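Side-chain contacts in Mono(ADP-ribosyl)transferase SpvB (Salmonella typhimurium, PDB 2GWM), which probably transfers ADP-ribose from NAD+ to an arginine of host actin through the ADP-ribosyltransferase domain described here, which would block filament assembly: residues Val59-Ile64 with Lys107-Thr112; Ile126-Gly131 with Ala147-Pro152. One frame throughout, in Å; residues are numbered along the deposited sequence.

Contact 1: residues Val59-Ile64 with Lys107-Thr112; sequences VYINDI and KAFMST
F109 points its ring at the side of helix 50-69, where I61 and I64 receive its far end. The apolar part of the contact is made by the gamma methyl groups of the two isoleucines. I64 does most of the work: its CG2 lies 3.5 Å from F109 CZ and 3.6 Å from F109 CE1, a snug fit in which the methyl approaches the ring obliquely. On the other flank CG2 of I61 stays more loosely beside the ring, 4.1 Å from F109 CE2. In both isoleucines CG2 stands anti to the backbone N, and because the residues are three apart in the helix, both methyls face F109, and they lie to either side of its ring plane. The longer branch of I64 serves another purpose. Its CD1 rests over one face of the Y60 ring, 3.7 Å above the plane and displaced toward the rim. Beta-branched isoleucine therefore suits this turn, touching a different aromatic ring with each arm.

In this ADP-ribosyltransferase domain F109 stands just before strand 110-112. The Ser-Thr-Ser motif of the arginine-specific enzymes begins within that strand, at S111, a predicted active-site residue whose carbonyl accepts a hydrogen bond from R81. Contact 1 thus joins the helical part of the domain to the segment leading to the predicted active site.

A polar atom also borders the ring: I61 O lies near its plane, at the edge, 4.0 Å from F109 CZ. This is a van der Waals neighbour, perhaps with a slight electrostatic attraction to the ring's CH rim. Ring-to-ring packing adds Y11 of helix 3-24, whose plane is inclined at about 45° to that of F109.

Contact 2: residues Ile126-Gly131 with Ala147-Pro152; sequences IYLEKG and AEMLFP
L128 reaches M149 with one methyl and F151 with both. Its extended conformation explains the reach: CG is anti to the carbonyl carbon, and chi2 of 179° carries CD1 straight on toward the opposite segment. CD1 meets the thioether of M149 tip to tip, 3.9 Å from SD, and lies 4.1 Å from CZ of F151. The other branch, CD2, comes closer to the aromatic ring, 3.7 Å from F151 CZ and 4.1 Å from F151 CE1, and its approach is oblique. A forked leucine suits this place because it can serve a sulfur and a ring at once.

M149 leaves strand 149-151 with CG anti to the backbone N, and its chain runs out nearly extended before bending at chi3 (-86°). The bend turns CE aside, so that SD rather than the terminal methyl meets L128. F151, two residues on and on the same side of the strand, turns the CZ end of its ring to the leucine.

The contact bridges the two sheets of the ADP-ribosyltransferase core. L128 belongs to the segment carrying strand 122-127 of the five-stranded sheet, with its backbone hydrogen-bonded to R77, whereas M149 and F151 belong to the small antiparallel sheet just after E148, the predicted catalytic glutamate. V79 of strand 78-83 packs against both L128 and M149.

Methyl, thioether and phenyl groups are all uncharged and buried, which implies that these three side chains hold together by dispersion and the exclusion of water, without directional bonds between them.

After helices 3-24 and 30-39 the chain runs through helix 50-69, and contact 1 closes a loop of 42 residues when 107-112 returns to it. Contact 2 follows, with the segment that carries strand 122-127, and closes a shorter loop of 15 residues when 147-152 arrives. The loops are in series, neither nesting nor crossing. Their second segments meet: strands 110-112 and 149-151 are antiparallel neighbours, with probable hydrogen bonds from M149 N to T112 O (2.9 Å) and between S111 OG and E148 OE2 (2.6 Å). The small sheet, holding S111 and entered just after E148, is tied to helix 50-69 by contact 1, through F109 before its first strand, and to the larger sheet by contact 2.

Contact 1: residues Val59-Ile64 with Lys107-Thr112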
ATOM      1  N   VAL A  59       1.196 -10.256  16.535  1.00 18.33           N
ATOM      2  CA  VAL A  59       2.504  -9.820  16.930  1.00 19.15           C
ATOM      3  C   VAL A  59       3.417  -9.537  15.701  1.00 18.24           C
ATOM      4  O   VAL A  59       4.196  -8.594  15.672  1.00 19.05           O
ATOM      5  CB  VAL A  59       3.192 -10.894  17.843  1.00 19.84           C
ATOM      6  CG1 VAL A  59       4.492 -10.310  18.373  1.00 20.53           C
ATOM      7  CG2 VAL A  59       2.291 -11.306  18.994  1.00 19.73           C
ATOM      8  N   TYR A  60       3.370 -10.425  14.728  1.00 18.67           N
ATOM      9  CA  TYR A  60       4.121 -10.315  13.488  1.00 18.46           C
ATOM     10  C   TYR A  60       3.786  -8.985  12.753  1.00 19.77           C
ATOM     11  O   TYR A  60       4.659  -8.221  12.403  1.00 20.08           O
ATOM     12  CB  TYR A  60       3.723 -11.529  12.681  1.00 19.54           C
ATOM     13  CG  TYR A  60       4.214 -11.594  11.243  1.00 18.64           C
ATOM     14  CD1 TYR A  60       5.495 -11.201  10.871  1.00 21.06           C
ATOM     15  CD2 TYR A  60       3.330 -11.981  10.258  1.00 22.43           C
ATOM     16  CE1 TYR A  60       5.898 -11.259   9.539  1.00 21.87           C
ATOM     17  CE2 TYR A  60       3.715 -12.041   8.922  1.00 23.94           C
ATOM     18  CZ  TYR A  60       5.002 -11.679   8.578  1.00 22.02           C
ATOM     19  OH  TYR A  60       5.353 -11.735   7.256  1.00 22.32           O
ATOM     20  N   ILE A  61       2.501  -8.728  12.587  1.00 19.11           N
ATOM     21  CA  ILE A  61       2.043  -7.480  11.957  1.00 18.68           C
ATOM     22  C   ILE A  61       2.534  -6.295  12.770  1.00 19.21           C
ATOM     23  O   ILE A  61       3.017  -5.290  12.230  1.00 18.29           O
ATOM     24  CB  ILE A  61       0.503  -7.480  11.848  1.00 20.04           C
ATOM     25  CG1 ILE A  61       0.172  -8.518  10.780  1.00 24.17           C
ATOM     26  CG2 ILE A  61       0.006  -6.147  11.385  1.00 23.12           C
ATOM     27  CD1 ILE A  61      -1.210  -8.938  10.825  1.00 28.28           C
ATOM     28  N   ASN A  62       2.386  -6.361  14.093  1.00 19.00           N
ATOM     29  CA  ASN A  62       2.804  -5.258  14.919  1.00 18.01           C
ATOM     30  C   ASN A  62       4.297  -5.069  14.837  1.00 18.17           C
ATOM     31  O   ASN A  62       4.768  -3.943  14.986  1.00 18.17           O
ATOM     32  CB  ASN A  62       2.369  -5.506  16.355  1.00 17.66           C
ATOM     33  CG  ASN A  62       0.856  -5.404  16.545  1.00 16.83           C
ATOM     34  OD1 ASN A  62       0.200  -4.695  15.769  1.00 21.68           O
ATOM     35  ND2 ASN A  62       0.317  -5.998  17.594  1.00 17.87           N
ATOM     36  N   ASP A  63       5.072  -6.157  14.685  1.00 18.70           N
ATOM     37  CA  ASP A  63       6.502  -5.974  14.548  1.00 17.97           C
ATOM     38  C   ASP A  63       6.783  -5.172  13.265  1.00 18.77           C
ATOM     39  O   ASP A  63       7.647  -4.347  13.264  1.00 18.79           O
ATOM     40  CB  ASP A  63       7.209  -7.325  14.461  1.00 19.10           C
ATOM     41  CG  ASP A  63       7.619  -7.867  15.837  1.00 18.31           C
ATOM     42  OD1 ASP A  63       7.716  -7.105  16.788  1.00 18.79           O
ATOM     43  OD2 ASP A  63       7.879  -9.105  15.893  1.00 19.42           O
ATOM     44  N   ILE A  64       6.178  -5.586  12.159  1.00 19.18           N
ATOM     45  CA  ILE A  64       6.389  -4.892  10.895  1.00 18.94           C
ATOM     46  C   ILE A  64       5.987  -3.421  11.016  1.00 18.20           C
ATOM     47  O   ILE A  64       6.771  -2.546  10.587  1.00 19.27           O
ATOM     48  CB  ILE A  64       5.515  -5.552   9.789  1.00 18.63           C
ATOM     49  CG1 ILE A  64       5.966  -7.003   9.502  1.00 20.52           C
ATOM     50  CG2 ILE A  64       5.604  -4.684   8.542  1.00 19.66           C
ATOM     51  CD1 ILE A  64       4.939  -7.771   8.775  1.00 20.70           C
ATOM     52  N   LYS A 107      -7.339  -1.214   4.917  1.00 21.08           N
ATOM     53  CA  LYS A 107      -7.035  -2.139   6.014  1.00 22.07           C
ATOM     54  C   LYS A 107      -5.651  -2.766   6.010  1.00 21.52           C
ATOM     55  O   LYS A 107      -5.221  -3.299   7.012  1.00 22.10           O
ATOM     56  CB  LYS A 107      -8.072  -3.239   6.044  1.00 21.58           C
ATOM     57  CG  LYS A 107      -9.459  -2.674   6.438  1.00 26.62           C
ATOM     58  CD  LYS A 107     -10.436  -3.799   6.632  1.00 31.18           C
ATOM     59  CE  LYS A 107     -11.852  -3.267   6.783  1.00 36.27           C
ATOM     60  NZ  LYS A 107     -12.153  -2.605   8.131  1.00 42.33           N
ATOM     61  N   ALA A 108      -5.009  -2.737   4.884  1.00 21.26           N
ATOM     62  CA  ALA A 108      -3.729  -3.348   4.658  1.00 21.75           C
ATOM     63  C   ALA A 108      -2.614  -2.302   4.841  1.00 20.24           C
ATOM     64  O   ALA A 108      -2.859  -1.088   4.886  1.00 21.18           O
ATOM     65  CB  ALA A 108      -3.693  -3.908   3.231  1.00 23.81           C
ATOM     66  N   PHE A 109      -1.362  -2.761   4.802  1.00 19.53           N
ATOM     67  CA  PHE A 109      -0.255  -1.839   4.598  1.00 20.26           C
ATOM     68  C   PHE A 109      -0.481  -1.205   3.215  1.00 22.12           C
ATOM     69  O   PHE A 109      -0.934  -1.885   2.300  1.00 23.84           O
ATOM     70  CB  PHE A 109       1.057  -2.560   4.669  1.00 20.44           C
ATOM     71  CG  PHE A 109       1.480  -2.970   6.060  1.00 19.59           C
ATOM     72  CD1 PHE A 109       2.298  -2.162   6.795  1.00 20.69           C
ATOM     73  CD2 PHE A 109       1.037  -4.130   6.626  1.00 19.95           C
ATOM     74  CE1 PHE A 109       2.718  -2.540   8.052  1.00 21.46           C
ATOM     75  CE2 PHE A 109       1.427  -4.505   7.900  1.00 19.84           C
ATOM     76  CZ  PHE A 109       2.203  -3.686   8.610  1.00 21.39           C
ATOM     77  N   MET A 110      -0.186   0.058   3.100  1.00 21.74           N
ATOM     78  CA  MET A 110      -0.440   0.812   1.841  1.00 22.67           C
ATOM     79  C   MET A 110       0.889   1.265   1.246  1.00 21.45           C
ATOM     80  O   MET A 110       1.611   2.023   1.853  1.00 20.91           O
ATOM     81  CB  MET A 110      -1.372   1.993   2.065  1.00 23.34           C
ATOM     82  CG  MET A 110      -1.754   2.687   0.728  1.00 25.06           C
ATOM     83  SD  MET A 110      -2.797   4.127   1.063  1.00 28.75           S
ATOM     84  CE  MET A 110      -1.682   5.350   1.603  1.00 26.96           C
ATOM     85  N   SER A 111       1.235   0.733   0.071  1.00 21.43           N
ATOM     86  CA  SER A 111       2.469   1.074  -0.595  1.00 21.87           C
ATOM     87  C   SER A 111       2.251   2.186  -1.631  1.00 20.73           C
ATOM     88  O   SER A 111       1.296   2.129  -2.398  1.00 22.55           O
ATOM     89  CB  SER A 111       3.000  -0.151  -1.316  1.00 22.65           C
ATOM     90  OG  SER A 111       4.172   0.142  -2.007  1.00 25.16           O
ATOM     91  N   THR A 112       3.150   3.142  -1.625  1.00 19.78           N
ATOM     92  CA  THR A 112       3.080   4.320  -2.510  1.00 20.75           C
ATOM     93  C   THR A 112       4.512   4.692  -2.921  1.00 20.77           C
ATOM     94  O   THR A 112       5.462   4.175  -2.369  1.00 21.31           O
ATOM     95  CB  THR A 112       2.459   5.543  -1.801  1.00 21.69           C
ATOM     96  OG1 THR A 112       3.354   6.079  -0.816  1.00 21.75           O
ATOM     97  CG2 THR A 112       1.127   5.229  -1.204  1.00 22.07           C
TER

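Contact 2: residues Ile126-Gly131 with Ala147-Pro152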
ATOM      1  N   ILE A 126      -1.983  11.253  -4.122  1.00 19.25           N
ATOM      2  CA  ILE A 126      -2.298  11.203  -2.687  1.00 20.20           C
ATOM      3  C   ILE A 126      -1.582  12.269  -1.903  1.00 19.27           C
ATOM      4  O   ILE A 126      -0.367  12.180  -1.692  1.00 20.68           O
ATOM      5  CB  ILE A 126      -1.939   9.812  -2.116  1.00 20.09           C
ATOM      6  CG1 ILE A 126      -2.616   8.693  -2.875  1.00 20.74           C
ATOM      7  CG2 ILE A 126      -2.343   9.746  -0.646  1.00 21.31           C
ATOM      8  CD1 ILE A 126      -2.174   7.321  -2.445  1.00 22.02           C
ATOM      9  N   TYR A 127      -2.322  13.289  -1.483  1.00 20.03           N
ATOM     10  CA  TYR A 127      -1.755  14.361  -0.701  1.00 20.63           C
ATOM     11  C   TYR A 127      -1.601  13.962   0.750  1.00 19.87           C
ATOM     12  O   TYR A 127      -2.463  13.303   1.315  1.00 20.51           O
ATOM     13  CB  TYR A 127      -2.614  15.602  -0.802  1.00 21.00           C
ATOM     14  CG  TYR A 127      -2.581  16.168  -2.230  1.00 21.34           C
ATOM     15  CD1 TYR A 127      -1.422  16.754  -2.724  1.00 21.04           C
ATOM     16  CD2 TYR A 127      -3.669  16.033  -3.096  1.00 24.45           C
ATOM     17  CE1 TYR A 127      -1.376  17.298  -3.984  1.00 23.67           C
ATOM     18  CE2 TYR A 127      -3.624  16.528  -4.385  1.00 26.25           C
ATOM     19  CZ  TYR A 127      -2.461  17.149  -4.848  1.00 25.18           C
ATOM     20  OH  TYR A 127      -2.452  17.653  -6.146  1.00 27.56           O
ATOM     21  N   LEU A 128      -0.545  14.448   1.360  1.00 20.23           N
ATOM     22  CA  LEU A 128      -0.206  14.123   2.729  1.00 20.57           C
ATOM     23  C   LEU A 128      -0.071  15.358   3.535  1.00 20.37           C
ATOM     24  O   LEU A 128       0.425  16.339   3.034  1.00 21.40           O
ATOM     25  CB  LEU A 128       1.154  13.411   2.779  1.00 20.68           C
ATOM     26  CG  LEU A 128       1.220  12.137   1.941  1.00 21.50           C
ATOM     27  CD1 LEU A 128       2.626  11.559   2.056  1.00 23.66           C
ATOM     28  CD2 LEU A 128       0.164  11.082   2.308  1.00 20.81           C
ATOM     29  N   GLU A 129      -0.549  15.335   4.770  1.00 20.95           N
ATOM     30  CA  GLU A 129      -0.312  16.425   5.714  1.00 21.29           C
ATOM     31  C   GLU A 129       0.787  16.051   6.686  1.00 21.91           C
ATOM     32  O   GLU A 129       1.087  14.879   6.866  1.00 21.96           O
ATOM     33  CB  GLU A 129      -1.589  16.750   6.493  1.00 21.95           C
ATOM     34  CG  GLU A 129      -2.710  17.325   5.687  1.00 27.30           C
ATOM     35  CD  GLU A 129      -2.276  18.506   4.869  1.00 29.92           C
ATOM     36  OE1 GLU A 129      -1.697  19.445   5.495  1.00 34.38           O
ATOM     37  OE2 GLU A 129      -2.497  18.506   3.627  1.00 32.14           O
ATOM     38  N   LYS A 130       1.392  17.051   7.308  1.00 23.14           N
ATOM     39  CA  LYS A 130       2.573  16.833   8.158  1.00 24.40           C
ATOM     40  C   LYS A 130       2.211  15.911   9.277  1.00 24.14           C
ATOM     41  O   LYS A 130       1.138  16.014   9.807  1.00 24.84           O
ATOM     42  CB  LYS A 130       3.054  18.138   8.741  1.00 24.95           C
ATOM     43  CG  LYS A 130       3.768  19.048   7.806  1.00 29.64           C
ATOM     44  CD  LYS A 130       4.081  20.332   8.582  1.00 31.25           C
ATOM     45  CE  LYS A 130       4.391  21.549   7.738  1.00 34.55           C
ATOM     46  NZ  LYS A 130       4.610  22.743   8.594  1.00 36.73           N
ATOM     47  N   GLY A 131       3.074  14.953   9.584  1.00 24.36           N
ATOM     48  CA  GLY A 131       2.876  14.060  10.740  1.00 24.31           C
ATOM     49  C   GLY A 131       2.202  12.749  10.406  1.00 23.12           C
ATOM     50  O   GLY A 131       1.837  11.961  11.294  1.00 24.15           O
ATOM     51  N   ALA A 147      12.034   4.141  -4.901  1.00 28.88           N
ATOM     52  CA  ALA A 147      11.521   4.778  -3.710  1.00 26.51           C
ATOM     53  C   ALA A 147      10.152   4.267  -3.377  1.00 25.87           C
ATOM     54  O   ALA A 147       9.302   4.075  -4.233  1.00 25.95           O
ATOM     55  CB  ALA A 147      11.504   6.294  -3.849  1.00 26.48           C
ATOM     56  N   GLU A 148       9.956   4.014  -2.083  1.00 23.17           N
ATOM     57  CA  GLU A 148       8.668   3.518  -1.606  1.00 22.62           C
ATOM     58  C   GLU A 148       8.388   4.162  -0.297  1.00 22.86           C
ATOM     59  O   GLU A 148       9.220   4.072   0.616  1.00 22.06           O
ATOM     60  CB  GLU A 148       8.717   2.010  -1.488  1.00 23.19           C
ATOM     61  CG  GLU A 148       7.415   1.400  -1.041  1.00 23.41           C
ATOM     62  CD  GLU A 148       7.411  -0.118  -1.114  1.00 25.24           C
ATOM     63  OE1 GLU A 148       8.498  -0.731  -1.371  1.00 30.47           O
ATOM     64  OE2 GLU A 148       6.312  -0.666  -0.875  1.00 29.59           O
ATOM     65  N   MET A 149       7.201   4.737  -0.172  1.00 22.31           N
ATOM     66  CA  MET A 149       6.680   5.194   1.105  1.00 21.96           C
ATOM     67  C   MET A 149       5.578   4.218   1.507  1.00 21.24           C
ATOM     68  O   MET A 149       4.585   4.048   0.787  1.00 21.13           O
ATOM     69  CB  MET A 149       6.059   6.582   0.977  1.00 22.37           C
ATOM     70  CG  MET A 149       5.323   6.922   2.216  1.00 25.51           C
ATOM     71  SD  MET A 149       5.170   8.655   2.515  1.00 27.83           S
ATOM     72  CE  MET A 149       6.695   8.548   3.264  1.00 26.27           C
ATOM     73  N   LEU A 150       5.783   3.504   2.616  1.00 20.11           N
ATOM     74  CA  LEU A 150       4.846   2.507   3.070  1.00 20.39           C
ATOM     75  C   LEU A 150       4.103   3.096   4.275  1.00 19.59           C
ATOM     76  O   LEU A 150       4.683   3.778   5.118  1.00 18.62           O
ATOM     77  CB  LEU A 150       5.611   1.234   3.503  1.00 19.69           C
ATOM     78  CG  LEU A 150       4.713   0.056   3.834  1.00 20.54           C
ATOM     79  CD1 LEU A 150       4.075  -0.507   2.661  1.00 21.23           C
ATOM     80  CD2 LEU A 150       5.573  -1.040   4.477  1.00 21.14           C
ATOM     81  N   PHE A 151       2.802   2.814   4.329  1.00 19.06           N
ATOM     82  CA  PHE A 151       1.928   3.194   5.404  1.00 19.37           C
ATOM     83  C   PHE A 151       1.453   1.956   6.133  1.00 18.74           C
ATOM     84  O   PHE A 151       1.187   0.946   5.523  1.00 19.22           O
ATOM     85  CB  PHE A 151       0.697   3.921   4.818  1.00 19.97           C
ATOM     86  CG  PHE A 151       0.992   5.292   4.240  1.00 19.54           C
ATOM     87  CD1 PHE A 151       0.776   6.435   4.955  1.00 19.25           C
ATOM     88  CD2 PHE A 151       1.549   5.405   2.988  1.00 19.14           C
ATOM     89  CE1 PHE A 151       1.049   7.688   4.426  1.00 20.48           C
ATOM     90  CE2 PHE A 151       1.840   6.615   2.475  1.00 21.67           C
ATOM     91  CZ  PHE A 151       1.595   7.749   3.187  1.00 20.65           C
ATOM     92  N   PRO A 152       1.315   2.062   7.453  1.00 20.02           N
ATOM     93  CA  PRO A 152       0.768   0.922   8.185  1.00 20.08           C
ATOM     94  C   PRO A 152      -0.698   0.761   7.953  1.00 20.31           C
ATOM     95  O   PRO A 152      -1.347   1.617   7.331  1.00 19.89           O
ATOM     96  CB  PRO A 152       1.036   1.293   9.649  1.00 19.75           C
ATOM     97  CG  PRO A 152       0.936   2.784   9.666  1.00 19.92           C
ATOM     98  CD  PRO A 152       1.570   3.193   8.325  1.00 20.62           C
TER